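Local coordinates for protein alanine racemase, biosynthetic (Pseudomonas aeruginosa PAO1, PDB 6A2F) that belongs to the alanine racemase family, joining an N-terminal TIM-barrel domain to a C-terminal beta domain and carrying pyridoxal phosphate on a lysine, at residues A[56-61]-A[74-79]; A[80-85]-A[96-101]; A[63-68]-A[92-97]; A[27-32]-A[206-211]. All blocks are in the same frame, centred on the assembly; numbering follows the deposited sequence.

Contact 1: residues A[56-61]-A[74-79]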
loop_
_atom_site.group_PDB
_atom_site.type_symbol
_atom_site.label_atom_id
_atom_site.label_comp_id
_atom_site.label_asym_id
_atom_site.label_seq_id
_atom_site.Cartn_x
_atom_site.Cartn_y
_atom_site.Cartn_z
ATOM N N PHE A 56 20.377 12.348 -8.888
ATOM C CA PHE A 56 19.182 11.713 -8.340
ATOM C C PHE A 56 17.937 12.542 -8.602
ATOM O O PHE A 56 17.991 13.770 -8.591
ATOM C CB PHE A 56 19.342 11.478 -6.836
ATOM C CG PHE A 56 20.454 10.534 -6.487
ATOM C CD1 PHE A 56 20.264 9.159 -6.555
ATOM C CD2 PHE A 56 21.694 11.019 -6.093
ATOM C CE1 PHE A 56 21.289 8.285 -6.237
ATOM C CE2 PHE A 56 22.727 10.150 -5.772
ATOM C CZ PHE A 56 22.524 8.783 -5.842
ATOM N N ALA A 57 16.820 11.862 -8.836
ATOM C CA ALA A 57 15.529 12.527 -8.994
ATOM C C ALA A 57 14.517 11.999 -7.972
ATOM O O ALA A 57 14.385 10.783 -7.775
ATOM C CB ALA A 57 15.007 12.353 -10.412
ATOM N N VAL A 58 13.818 12.928 -7.320
ATOM C CA VAL A 58 12.796 12.603 -6.315
ATOM C C VAL A 58 11.499 13.384 -6.563
ATOM O O VAL A 58 11.457 14.269 -7.418
ATOM C CB VAL A 58 13.305 12.853 -4.877
ATOM C CG1 VAL A 58 14.405 11.861 -4.503
ATOM C CG2 VAL A 58 13.773 14.296 -4.707
ATOM N N ALA A 59 10.455 13.058 -5.799
ATOM C CA ALA A 59 9.123 13.649 -5.980
ATOM C C ALA A 59 8.808 14.879 -5.097
ATOM O O ALA A 59 7.861 15.629 -5.381
ATOM C CB ALA A 59 8.058 12.577 -5.787
ATOM N N CYS A 60 9.580 15.073 -4.027
ATOM C CA CYS A 60 9.313 16.149 -3.066
ATOM C C CYS A 60 10.553 16.496 -2.246
ATOM O O CYS A 60 11.549 15.767 -2.275
ATOM C CB CYS A 60 8.151 15.774 -2.135
ATOM S SG CYS A 60 8.469 14.340 -1.081
ATOM N N LEU A 61 10.469 17.607 -1.511
ATOM C CA LEU A 61 11.593 18.156 -0.744
ATOM C C LEU A 61 12.048 17.222 0.376
ATOM O O LEU A 61 13.251 17.107 0.644
ATOM C CB LEU A 61 11.221 19.535 -0.180
ATOM C CG LEU A 61 12.260 20.391 0.555
ATOM C CD1 LEU A 61 13.230 21.048 -0.414
ATOM C CD2 LEU A 61 11.556 21.457 1.381
ATOM N N ALA A 74 25.925 15.637 -4.947
ATOM C CA ALA A 74 25.199 15.134 -6.111
ATOM C C ALA A 74 24.058 16.053 -6.552
ATOM O O ALA A 74 23.437 16.746 -5.730
ATOM C CB ALA A 74 24.674 13.734 -5.854
ATOM N N ARG A 75 23.802 16.056 -7.858
ATOM C CA ARG A 75 22.646 16.735 -8.427
ATOM C C ARG A 75 21.359 16.034 -7.960
ATOM O O ARG A 75 21.207 14.823 -8.124
ATOM C CB ARG A 75 22.734 16.735 -9.958
ATOM C CG ARG A 75 21.750 17.672 -10.641
ATOM C CD ARG A 75 21.653 17.411 -12.137
ATOM N NE ARG A 75 22.742 18.014 -12.918
ATOM C CZ ARG A 75 22.651 19.160 -13.592
ATOM N NH1 ARG A 75 21.525 19.866 -13.574
ATOM N NH2 ARG A 75 23.692 19.605 -14.282
ATOM N N ILE A 76 20.461 16.800 -7.345
ATOM C CA ILE A 76 19.150 16.288 -6.935
ATOM C C ILE A 76 18.036 17.121 -7.579
ATOM O O ILE A 76 17.920 18.322 -7.339
ATOM C CB ILE A 76 18.969 16.257 -5.394
ATOM C CG1 ILE A 76 20.135 15.533 -4.703
ATOM C CG2 ILE A 76 17.644 15.595 -5.030
ATOM C CD1 ILE A 76 20.211 15.756 -3.207
ATOM N N LEU A 77 17.227 16.467 -8.402
ATOM C CA LEU A 77 16.126 17.113 -9.103
ATOM C C LEU A 77 14.794 16.882 -8.395
ATOM O O LEU A 77 14.425 15.747 -8.123
ATOM C CB LEU A 77 16.047 16.578 -10.534
ATOM C CG LEU A 77 14.832 16.959 -11.381
ATOM C CD1 LEU A 77 14.812 18.454 -11.643
ATOM C CD2 LEU A 77 14.843 16.177 -12.685
ATOM N N LEU A 78 14.092 17.969 -8.087
ATOM C CA LEU A 78 12.703 17.891 -7.646
ATOM C C LEU A 78 11.822 17.827 -8.892
ATOM O O LEU A 78 11.676 18.821 -9.604
ATOM C CB LEU A 78 12.319 19.117 -6.814
ATOM C CG LEU A 78 12.996 19.423 -5.475
ATOM C CD1 LEU A 78 12.639 20.841 -5.039
ATOM C CD2 LEU A 78 12.608 18.418 -4.403
ATOM N N LEU A 79 11.249 16.655 -9.155
ATOM C CA LEU A 79 10.468 16.421 -10.373
ATOM C C LEU A 79 9.226 17.308 -10.486
ATOM O O LEU A 79 8.865 17.731 -11.579
ATOM C CB LEU A 79 10.080 14.944 -10.497
ATOM C CG LEU A 79 11.222 13.956 -10.758
ATOM C CD1 LEU A 79 10.790 12.529 -10.460
ATOM C CD2 LEU A 79 11.757 14.078 -12.177
#
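Strands 56-58 and 75-78 run parallel, their axes 23° apart and 4.6 Å at closest approach, and a ladder of four backbone hydrogen bonds joins them. F56 N gives to R75 O (2.7 Å), L77 N to F56 O, V58 N to L77 O, and L79 N to V58 O, all nearly straight and almost along the C=O axes. F56, V58, I76 and L78 project from one face, where helix 61-70 covers V58 and I76. There V58 CG2, in the crowded position between its N and carbonyl carbon, crosses obliquely to I76 CG2 at 4.1 Å. The F56 ring takes A74 CB at its edge, CD2 to CB 4.0 Å. Past the end of strand 56-58, L78 CD2 reaches C60 C at 3.5 Å, at the N-cap of helix 61-70. A57 and L77 share the other face, beside F30 and W121. L79 curls back so that its CG rests 3.4 Å from V58 O, while its CD2 reaches A57 CB at 4.1 Å. With polar groups paired along the ladder, the chemistry implies a fixed register: backbone bonds set the spacing, and apolar side chains pack on both faces of a buried beta-alpha-beta unit.

Contact 2: residues A[80-85]-A[96-101]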
loop_
_atom_site.group_PDB
_atom_site.type_symbol
_atom_site.label_atom_id
_atom_site.label_comp_id
_atom_site.label_asym_id
_atom_site.label_seq_id
_atom_site.Cartn_x
_atom_site.Cartn_y
_atom_site.Cartn_z
ATOM N N GLU A 80 8.584 17.581 -9.353
ATOM C CA GLU A 80 7.375 18.402 -9.326
ATOM C C GLU A 80 7.663 19.825 -8.850
ATOM O O GLU A 80 6.742 20.630 -8.705
ATOM C CB GLU A 80 6.306 17.762 -8.433
ATOM C CG GLU A 80 5.832 16.393 -8.900
ATOM C CD GLU A 80 4.983 15.684 -7.858
ATOM O OE1 GLU A 80 4.171 16.362 -7.180
ATOM O OE2 GLU A 80 5.127 14.445 -7.717
ATOM N N GLY A 81 8.940 20.126 -8.614
ATOM C CA GLY A 81 9.349 21.406 -8.049
ATOM C C GLY A 81 8.891 21.581 -6.611
ATOM O O GLY A 81 8.553 20.606 -5.929
ATOM N N CYS A 82 8.878 22.832 -6.155
ATOM C CA CYS A 82 8.420 23.174 -4.813
ATOM C C CYS A 82 6.906 23.368 -4.772
ATOM O O CYS A 82 6.327 23.980 -5.677
ATOM C CB CYS A 82 9.125 24.440 -4.312
ATOM S SG CYS A 82 10.905 24.246 -4.060
ATOM N N PHE A 83 6.283 22.864 -3.708
ATOM C CA PHE A 83 4.829 22.901 -3.537
ATOM C C PHE A 83 4.317 24.198 -2.918
ATOM O O PHE A 83 3.179 24.594 -3.168
ATOM C CB PHE A 83 4.361 21.720 -2.683
ATOM C CG PHE A 83 4.562 20.385 -3.335
ATOM C CD1 PHE A 83 3.651 19.910 -4.272
ATOM C CD2 PHE A 83 5.667 19.599 -3.012
ATOM C CE1 PHE A 83 3.839 18.676 -4.876
ATOM C CE2 PHE A 83 5.858 18.367 -3.614
ATOM C CZ PHE A 83 4.943 17.905 -4.546
ATOM N N GLU A 84 5.146 24.843 -2.099
ATOM C CA GLU A 84 4.772 26.108 -1.452
ATOM C C GLU A 84 5.950 27.069 -1.304
ATOM O O GLU A 84 7.114 26.656 -1.317
ATOM C CB GLU A 84 4.080 25.872 -0.094
ATOM C CG GLU A 84 4.877 25.065 0.929
ATOM C CD GLU A 84 4.131 24.866 2.244
ATOM O OE1 GLU A 84 3.370 25.772 2.663
ATOM O OE2 GLU A 84 4.305 23.799 2.870
ATOM N N ALA A 85 5.622 28.350 -1.148
ATOM C CA ALA A 85 6.607 29.427 -1.014
ATOM C C ALA A 85 7.722 29.126 -0.009
ATOM O O ALA A 85 8.897 29.398 -0.281
ATOM C CB ALA A 85 5.911 30.735 -0.654
ATOM N N LEU A 96 19.294 22.186 -4.595
ATOM C CA LEU A 96 18.463 21.318 -5.421
ATOM C C LEU A 96 18.157 21.927 -6.779
ATOM O O LEU A 96 18.137 23.154 -6.934
ATOM C CB LEU A 96 17.152 20.993 -4.703
ATOM C CG LEU A 96 17.222 20.368 -3.306
ATOM C CD1 LEU A 96 15.818 20.163 -2.771
ATOM C CD2 LEU A 96 17.990 19.057 -3.313
ATOM N N ASP A 97 17.933 21.055 -7.760
ATOM C CA ASP A 97 17.430 21.466 -9.061
ATOM C C ASP A 97 15.929 21.654 -8.962
ATOM O O ASP A 97 15.209 20.750 -8.525
ATOM C CB ASP A 97 17.742 20.422 -10.129
ATOM C CG ASP A 97 19.171 20.483 -10.614
ATOM O OD1 ASP A 97 20.051 20.993 -9.883
ATOM O OD2 ASP A 97 19.413 20.011 -11.743
ATOM N N LEU A 98 15.460 22.825 -9.371
ATOM C CA LEU A 98 14.044 23.134 -9.298
ATOM C C LEU A 98 13.341 22.861 -10.618
ATOM O O LEU A 98 13.953 22.922 -11.689
ATOM C CB LEU A 98 13.828 24.588 -8.874
ATOM C CG LEU A 98 14.466 25.047 -7.558
ATOM C CD1 LEU A 98 14.150 26.514 -7.322
ATOM C CD2 LEU A 98 14.018 24.193 -6.378
ATOM N N VAL A 99 12.055 22.533 -10.516
ATOM C CA VAL A 99 11.160 22.460 -11.656
ATOM C C VAL A 99 10.114 23.572 -11.537
ATOM O O VAL A 99 9.602 23.841 -10.443
ATOM C CB VAL A 99 10.493 21.064 -11.771
ATOM C CG1 VAL A 99 9.179 21.130 -12.532
ATOM C CG2 VAL A 99 11.432 20.075 -12.446
ATOM N N ILE A 100 9.832 24.230 -12.662
ATOM C CA ILE A 100 8.689 25.141 -12.774
ATOM C C ILE A 100 7.707 24.622 -13.838
ATOM O O ILE A 100 8.070 24.471 -15.003
ATOM C CB ILE A 100 9.127 26.597 -13.063
ATOM C CG1 ILE A 100 9.975 27.138 -11.907
ATOM C CG2 ILE A 100 7.909 27.483 -13.289
ATOM C CD1 ILE A 100 10.684 28.442 -12.203
ATOM N N GLN A 101 6.471 24.355 -13.407
ATOM C CA GLN A 101 5.428 23.718 -14.228
ATOM C C GLN A 101 4.258 24.630 -14.528
ATOM O O GLN A 101 3.539 24.408 -15.498
ATOM C CB GLN A 101 4.816 22.533 -13.491
ATOM C CG GLN A 101 5.782 21.457 -13.078
ATOM C CD GLN A 101 5.249 20.613 -11.941
ATOM O OE1 GLN A 101 4.374 21.036 -11.181
ATOM N NE2 GLN A 101 5.785 19.411 -11.811
HETATM O O HOH W 1 9.626 25.104 -7.908
#
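Early in segment 96-101 the backbone of D97 is bonded to I76 and L78, so the chain runs beside strand 75-78 and meets the loop that follows it. L98 makes the first touch: its CG lies anti to the carbonyl carbon, and the extended side chain brings CD2 to C82 SG at 3.9 Å, a purely apolar approach beside Y88 of helix 87-93. V99 is the centre. Its CB stands 3.6 Å from G81 N, and its carbonyl oxygen receives a CA-H...O contact from G81 CA at 3.4 Å. The bare CA of G81, at a positive phi of 67°, is what lets V99 O come so close. The same oxygen accepts from a water at 2.8 Å, and that water in turn accepts from C82 N at 3.0 Å; the loop and the strand are thus linked through one solvent molecule. I100 turns its side chain the other way, onto V120 and F133. At Q101 the extended side chain crosses E80 obliquely, with the amide plane 13° from the carboxylate plane and Q101 CD 3.6 Å from E80 O. Q105 bonds E80 O and C82 O through NE2 and Q101 N through OE1, which ties both segments to helix 103-112. The side chain of E80 lies about 4 Å from a bound D-lysine and packs on D303 of the second subunit. Such a loop, leaving the C-terminal end of one parallel strand beside the next, is where TIM-barrel proteins build their active-site rim.

Contact 3: residues A[63-68]-A[92-97]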
loop_
_atom_site.group_PDB
_atom_site.type_symbol
_atom_site.label_atom_id
_atom_site.label_comp_id
_atom_site.label_asym_id
_atom_site.label_seq_id
_atom_site.Cartn_x
_atom_site.Cartn_y
_atom_site.Cartn_z
ATOM N N GLU A 63 11.990 13.944 0.433
ATOM C CA GLU A 63 12.826 12.910 -0.188
ATOM C C GLU A 63 14.196 13.443 -0.561
ATOM O O GLU A 63 15.208 12.764 -0.368
ATOM C CB GLU A 63 12.150 12.335 -1.426
ATOM C CG GLU A 63 10.953 11.454 -1.124
ATOM C CD GLU A 63 10.254 10.976 -2.378
ATOM O OE1 GLU A 63 10.647 11.402 -3.491
ATOM O OE2 GLU A 63 9.303 10.180 -2.251
ATOM N N ALA A 64 14.218 14.664 -1.090
ATOM C CA ALA A 64 15.454 15.327 -1.477
ATOM C C ALA A 64 16.371 15.554 -0.272
ATOM O O ALA A 64 17.591 15.405 -0.380
ATOM C CB ALA A 64 15.152 16.645 -2.182
ATOM N N ALA A 65 15.775 15.897 0.869
ATOM C CA ALA A 65 16.530 16.135 2.102
ATOM C C ALA A 65 17.238 14.870 2.562
ATOM O O ALA A 65 18.377 14.926 3.017
ATOM C CB ALA A 65 15.619 16.669 3.199
ATOM N N GLU A 66 16.548 13.737 2.434
ATOM C CA GLU A 66 17.117 12.430 2.726
ATOM C C GLU A 66 18.297 12.119 1.799
ATOM O O GLU A 66 19.336 11.644 2.261
ATOM C CB GLU A 66 16.041 11.344 2.631
ATOM C CG GLU A 66 16.533 9.952 2.999
ATOM C CD GLU A 66 15.452 8.884 2.930
ATOM O OE1 GLU A 66 15.654 7.816 3.546
ATOM O OE2 GLU A 66 14.406 9.094 2.266
ATOM N N VAL A 67 18.143 12.404 0.505
ATOM C CA VAL A 67 19.214 12.171 -0.473
ATOM C C VAL A 67 20.434 13.063 -0.205
ATOM O O VAL A 67 21.567 12.574 -0.206
ATOM C CB VAL A 67 18.724 12.315 -1.936
ATOM C CG1 VAL A 67 19.871 12.108 -2.915
ATOM C CG2 VAL A 67 17.609 11.323 -2.232
ATOM N N ARG A 68 20.203 14.354 0.046
ATOM C CA ARG A 68 21.297 15.292 0.314
ATOM C C ARG A 68 22.064 14.916 1.579
ATOM O O ARG A 68 23.291 15.066 1.642
ATOM C CB ARG A 68 20.794 16.742 0.397
ATOM C CG ARG A 68 21.877 17.789 0.660
ATOM C CD ARG A 68 22.953 17.821 -0.419
ATOM N NE ARG A 68 22.503 18.485 -1.641
ATOM C CZ ARG A 68 22.904 18.163 -2.871
ATOM N NH1 ARG A 68 23.761 17.169 -3.062
ATOM N NH2 ARG A 68 22.438 18.827 -3.919
ATOM N N GLY A 92 17.123 25.814 -1.486
ATOM C CA GLY A 92 18.375 26.544 -1.659
ATOM C C GLY A 92 19.487 26.017 -0.772
ATOM O O GLY A 92 20.616 25.837 -1.229
ATOM N N GLN A 93 19.161 25.772 0.498
ATOM C CA GLN A 93 20.102 25.192 1.460
ATOM C C GLN A 93 20.616 23.830 0.977
ATOM O O GLN A 93 21.803 23.536 1.100
ATOM C CB GLN A 93 19.446 25.064 2.847
ATOM C CG GLN A 93 20.324 24.461 3.946
ATOM C CD GLN A 93 19.576 24.212 5.257
ATOM O OE1 GLN A 93 19.460 23.068 5.722
ATOM N NE2 GLN A 93 19.074 25.279 5.864
ATOM N N LEU A 94 19.720 23.019 0.413
ATOM C CA LEU A 94 20.057 21.665 -0.025
ATOM C C LEU A 94 20.618 21.617 -1.449
ATOM O O LEU A 94 20.925 20.537 -1.966
ATOM C CB LEU A 94 18.842 20.739 0.104
ATOM C CG LEU A 94 18.138 20.652 1.465
ATOM C CD1 LEU A 94 16.804 19.917 1.345
ATOM C CD2 LEU A 94 19.030 20.018 2.524
ATOM N N ARG A 95 20.754 22.791 -2.069
ATOM C CA ARG A 95 21.290 22.925 -3.431
ATOM C C ARG A 95 20.601 21.989 -4.440
ATOM O O ARG A 95 21.233 21.124 -5.057
ATOM C CB ARG A 95 22.811 22.738 -3.435
ATOM C CG ARG A 95 23.585 23.891 -2.813
ATOM C CD ARG A 95 25.069 23.744 -3.124
ATOM N NE ARG A 95 25.797 25.019 -3.076
ATOM C CZ ARG A 95 26.774 25.365 -3.918
ATOM N NH1 ARG A 95 27.378 26.541 -3.787
ATOM N NH2 ARG A 95 27.145 24.543 -4.896
ATOM N N LEU A 96 19.294 22.186 -4.595
ATOM C CA LEU A 96 18.463 21.318 -5.421
ATOM C C LEU A 96 18.157 21.927 -6.779
ATOM O O LEU A 96 18.137 23.154 -6.934
ATOM C CB LEU A 96 17.152 20.993 -4.703
ATOM C CG LEU A 96 17.222 20.368 -3.306
ATOM C CD1 LEU A 96 15.818 20.163 -2.771
ATOM C CD2 LEU A 96 17.990 19.057 -3.313
ATOM N N ASP A 97 17.933 21.055 -7.760
ATOM C CA ASP A 97 17.430 21.466 -9.061
ATOM C C ASP A 97 15.929 21.654 -8.962
ATOM O O ASP A 97 15.209 20.750 -8.525
ATOM C CB ASP A 97 17.742 20.422 -10.129
ATOM C CG ASP A 97 19.171 20.483 -10.614
ATOM O OD1 ASP A 97 20.051 20.993 -9.883
ATOM O OD2 ASP A 97 19.413 20.011 -11.743
#
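The R68 and L94 side chains lie alongside with their tips pointing opposite ways, R68 CG against L94 CD2 at 4.1 Å. With CG anti to its backbone N (chi1 -179°), the R68 side chain leaves helix 61-70 and then bends at chi2 and chi3, which turns the guanidinium edge onto two consecutive carbonyls. NE gives to L94 O at 2.6 Å, the straightest bond of the group (159°), and NH2 gives to R95 O at 2.8 Å. A weak third bond runs from NH2 to L94 O at 3.0 Å. Both oxygens lie near the guanidinium plane, yet NE and NH2 each sit above the plane of the carbonyl they bind and miss its lone pairs. On the remaining nitrogen, A74 O and H71 O hold NH1, so the flat group is fixed in rotation. Alongside, L94 lays CD1 against A65 CB at 3.9 Å. L96 straddles A64, whose CB has CD1 at 3.6 Å and CD2 at 3.9 Å. The two gripped carbonyls lie just past helix 87-93, in the turn that ends it, where R95 adopts a positive phi of 51° and its N bonds G92 O; an arginine charge there probably balances the negative end of the helix dipole. This is a Schellman motif clasped by an arginine from helix 61-70, joining the outer helices of successive beta-alpha units of a TIM barrel.

Contact 4: residues A[27-32]-A[206-211]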
loop_
_atom_site.group_PDB
_atom_site.type_symbol
_atom_site.label_atom_id
_atom_site.label_comp_id
_atom_site.label_asym_id
_atom_site.label_seq_id
_atom_site.Cartn_x
_atom_site.Cartn_y
_atom_site.Cartn_z
ATOM N N ARG A 27 25.713 10.458 -22.631
ATOM C CA ARG A 27 24.730 11.261 -21.925
ATOM C C ARG A 27 24.748 10.969 -20.426
ATOM O O ARG A 27 25.473 10.088 -19.972
ATOM C CB ARG A 27 23.344 10.995 -22.515
ATOM C CG ARG A 27 22.946 11.915 -23.663
ATOM C CD ARG A 27 23.846 11.848 -24.892
ATOM N NE ARG A 27 23.165 12.406 -26.060
ATOM C CZ ARG A 27 22.595 11.685 -27.030
ATOM N NH1 ARG A 27 21.992 12.301 -28.038
ATOM N NH2 ARG A 27 22.632 10.355 -27.010
ATOM N N GLN A 28 23.958 11.720 -19.664
ATOM C CA GLN A 28 23.843 11.520 -18.216
ATOM C C GLN A 28 22.519 10.832 -17.855
ATOM O O GLN A 28 21.559 10.862 -18.631
ATOM C CB GLN A 28 23.943 12.858 -17.479
ATOM C CG GLN A 28 25.171 13.695 -17.804
ATOM C CD GLN A 28 26.438 13.122 -17.207
ATOM O OE1 GLN A 28 26.614 13.098 -15.984
ATOM N NE2 GLN A 28 27.333 12.654 -18.067
ATOM N N ALA A 29 22.469 10.211 -16.680
ATOM C CA ALA A 29 21.232 9.584 -16.213
ATOM C C ALA A 29 20.893 9.910 -14.754
ATOM O O ALA A 29 21.727 9.733 -13.856
ATOM C CB ALA A 29 21.279 8.079 -16.434
ATOM N N PHE A 30 19.671 10.398 -14.533
ATOM C CA PHE A 30 19.123 10.521 -13.186
ATOM C C PHE A 30 18.716 9.140 -12.692
ATOM O O PHE A 30 18.059 8.391 -13.418
ATOM C CB PHE A 30 17.864 11.398 -13.175
ATOM C CG PHE A 30 18.129 12.876 -13.199
ATOM C CD1 PHE A 30 18.686 13.520 -12.097
ATOM C CD2 PHE A 30 17.781 13.637 -14.310
ATOM C CE1 PHE A 30 18.915 14.889 -12.113
ATOM C CE2 PHE A 30 18.007 15.004 -14.335
ATOM C CZ PHE A 30 18.574 15.631 -13.234
ATOM N N ALA A 31 19.104 8.799 -11.465
ATOM C CA ALA A 31 18.505 7.658 -10.787
ATOM C C ALA A 31 17.232 8.147 -10.099
ATOM O O ALA A 31 17.294 8.932 -9.149
ATOM C CB ALA A 31 19.470 7.043 -9.784
ATOM N N VAL A 32 16.078 7.716 -10.610
ATOM C CA VAL A 32 14.790 8.081 -10.022
ATOM C C VAL A 32 14.562 7.190 -8.807
ATOM O O VAL A 32 14.383 5.978 -8.936
ATOM C CB VAL A 32 13.622 7.964 -11.032
ATOM C CG1 VAL A 32 12.295 8.282 -10.359
ATOM C CG2 VAL A 32 13.844 8.872 -12.237
ATOM N N ASP A 206 19.776 15.024 -23.040
ATOM C CA ASP A 206 20.981 15.182 -22.209
ATOM C C ASP A 206 20.961 14.344 -20.928
ATOM O O ASP A 206 21.986 13.786 -20.536
ATOM C CB ASP A 206 21.212 16.655 -21.856
ATOM C CG ASP A 206 21.326 17.540 -23.077
ATOM O OD1 ASP A 206 22.167 17.254 -23.958
ATOM O OD2 ASP A 206 20.573 18.528 -23.156
ATOM N N TRP A 207 19.798 14.274 -20.280
ATOM C CA TRP A 207 19.633 13.521 -19.039
ATOM C C TRP A 207 18.486 12.520 -19.153
ATOM O O TRP A 207 17.332 12.899 -19.351
ATOM C CB TRP A 207 19.408 14.457 -17.840
ATOM C CG TRP A 207 20.652 15.151 -17.357
ATOM C CD1 TRP A 207 21.264 16.226 -17.932
ATOM C CD2 TRP A 207 21.427 14.825 -16.193
ATOM N NE1 TRP A 207 22.380 16.585 -17.209
ATOM C CE2 TRP A 207 22.504 15.744 -16.137
ATOM C CE3 TRP A 207 21.323 13.842 -15.198
ATOM C CZ2 TRP A 207 23.471 15.712 -15.123
ATOM C CZ3 TRP A 207 22.288 13.809 -14.192
ATOM C CH2 TRP A 207 23.347 14.746 -14.163
ATOM N N LEU A 208 18.825 11.239 -19.036
ATOM C CA LEU A 208 17.836 10.174 -18.951
ATOM C C LEU A 208 17.205 10.182 -17.564
ATOM O O LEU A 208 17.825 10.638 -16.602
ATOM C CB LEU A 208 18.500 8.818 -19.204
ATOM C CG LEU A 208 19.406 8.657 -20.434
ATOM C CD1 LEU A 208 20.111 7.311 -20.379
ATOM C CD2 LEU A 208 18.639 8.818 -21.742
ATOM N N ARG A 209 15.974 9.686 -17.452
ATOM C CA ARG A 209 15.315 9.591 -16.148
ATOM C C ARG A 209 14.770 8.191 -15.905
ATOM O O ARG A 209 13.547 8.012 -15.819
ATOM C CB ARG A 209 14.181 10.616 -16.018
ATOM C CG ARG A 209 14.554 12.042 -16.378
ATOM C CD ARG A 209 13.479 13.024 -15.943
ATOM N NE ARG A 209 12.148 12.680 -16.445
ATOM C CZ ARG A 209 11.662 13.055 -17.628
ATOM N NH1 ARG A 209 12.391 13.786 -18.468
ATOM N NH2 ARG A 209 10.437 12.689 -17.975
ATOM N N PRO A 210 15.667 7.187 -15.795
ATOM C CA PRO A 210 15.172 5.843 -15.504
ATOM C C PRO A 210 14.718 5.676 -14.056
ATOM O O PRO A 210 15.434 6.055 -13.126
ATOM C CB PRO A 210 16.379 4.950 -15.804
ATOM C CG PRO A 210 17.563 5.828 -15.637
ATOM C CD PRO A 210 17.114 7.188 -16.079
ATOM N N GLY A 211 13.512 5.132 -13.898
ATOM C CA GLY A 211 12.970 4.740 -12.607
ATOM C C GLY A 211 12.777 3.235 -12.528
ATOM O O GLY A 211 13.679 2.505 -12.114
#
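Closure of the TIM barrel is made here, where the early strand 28-32 pairs in parallel with strand 207-208, far along the chain. Q28 N gives to D206 O, L208 N to Q28 O (2.8 Å), F30 N to L208 O (2.8 Å), and V32 N to P210 O (3.1 Å). P210, lacking an N-H, lays its CD 3.1 Å from F30 O. Over one face of W207, Q28 CB sits 3.4 Å from the centroid of the six-membered ring, 10° off its normal, a CH-pi contact; chi1 leaves CG also over the indole, near CE2 and CZ2, and the bend at chi2 (-72°) brings OE1 near CH2. Toward the opposite face comes the F30 ring, obliquely, with planes 35° and centroids 4.5 Å apart; W207 CE3 stands over the middle of the F30 ring. On the sheet's other face A29 CB meets L208 CB at 4.0 Å. R209 sends NE to N1 of the pyridoxal phosphate-modified K34, and G211 N reaches its phosphate oxygen OP3. S158 O and H159 ND1 accept from R209 NH2. The barrel seam therefore presents a cationic donor to the pyridine nitrogen, which would be expected to keep N1 unprotonated.

From the N terminus, contact 4 opens first, at 27-32, and closes last, at 206-211; the other three lie nested inside its long loop. Contact 1 opens next and is closed by 74-79, but 63-68 of contact 3 has begun between its segments, so contacts 1 and 3 cross. Contact 2 starts at 80-85, after contact 1 has closed, and ends on the same part of the chain as contact 3, sharing L96 and D97. Contacts 1 and 4 meet through A57 N and A31 O in one sheet; segment 96-101 runs beside strand 75-78, so contact 2 continues the wall begun in contact 1. Together they bind the barrel wall, outer helices and C-terminal rim.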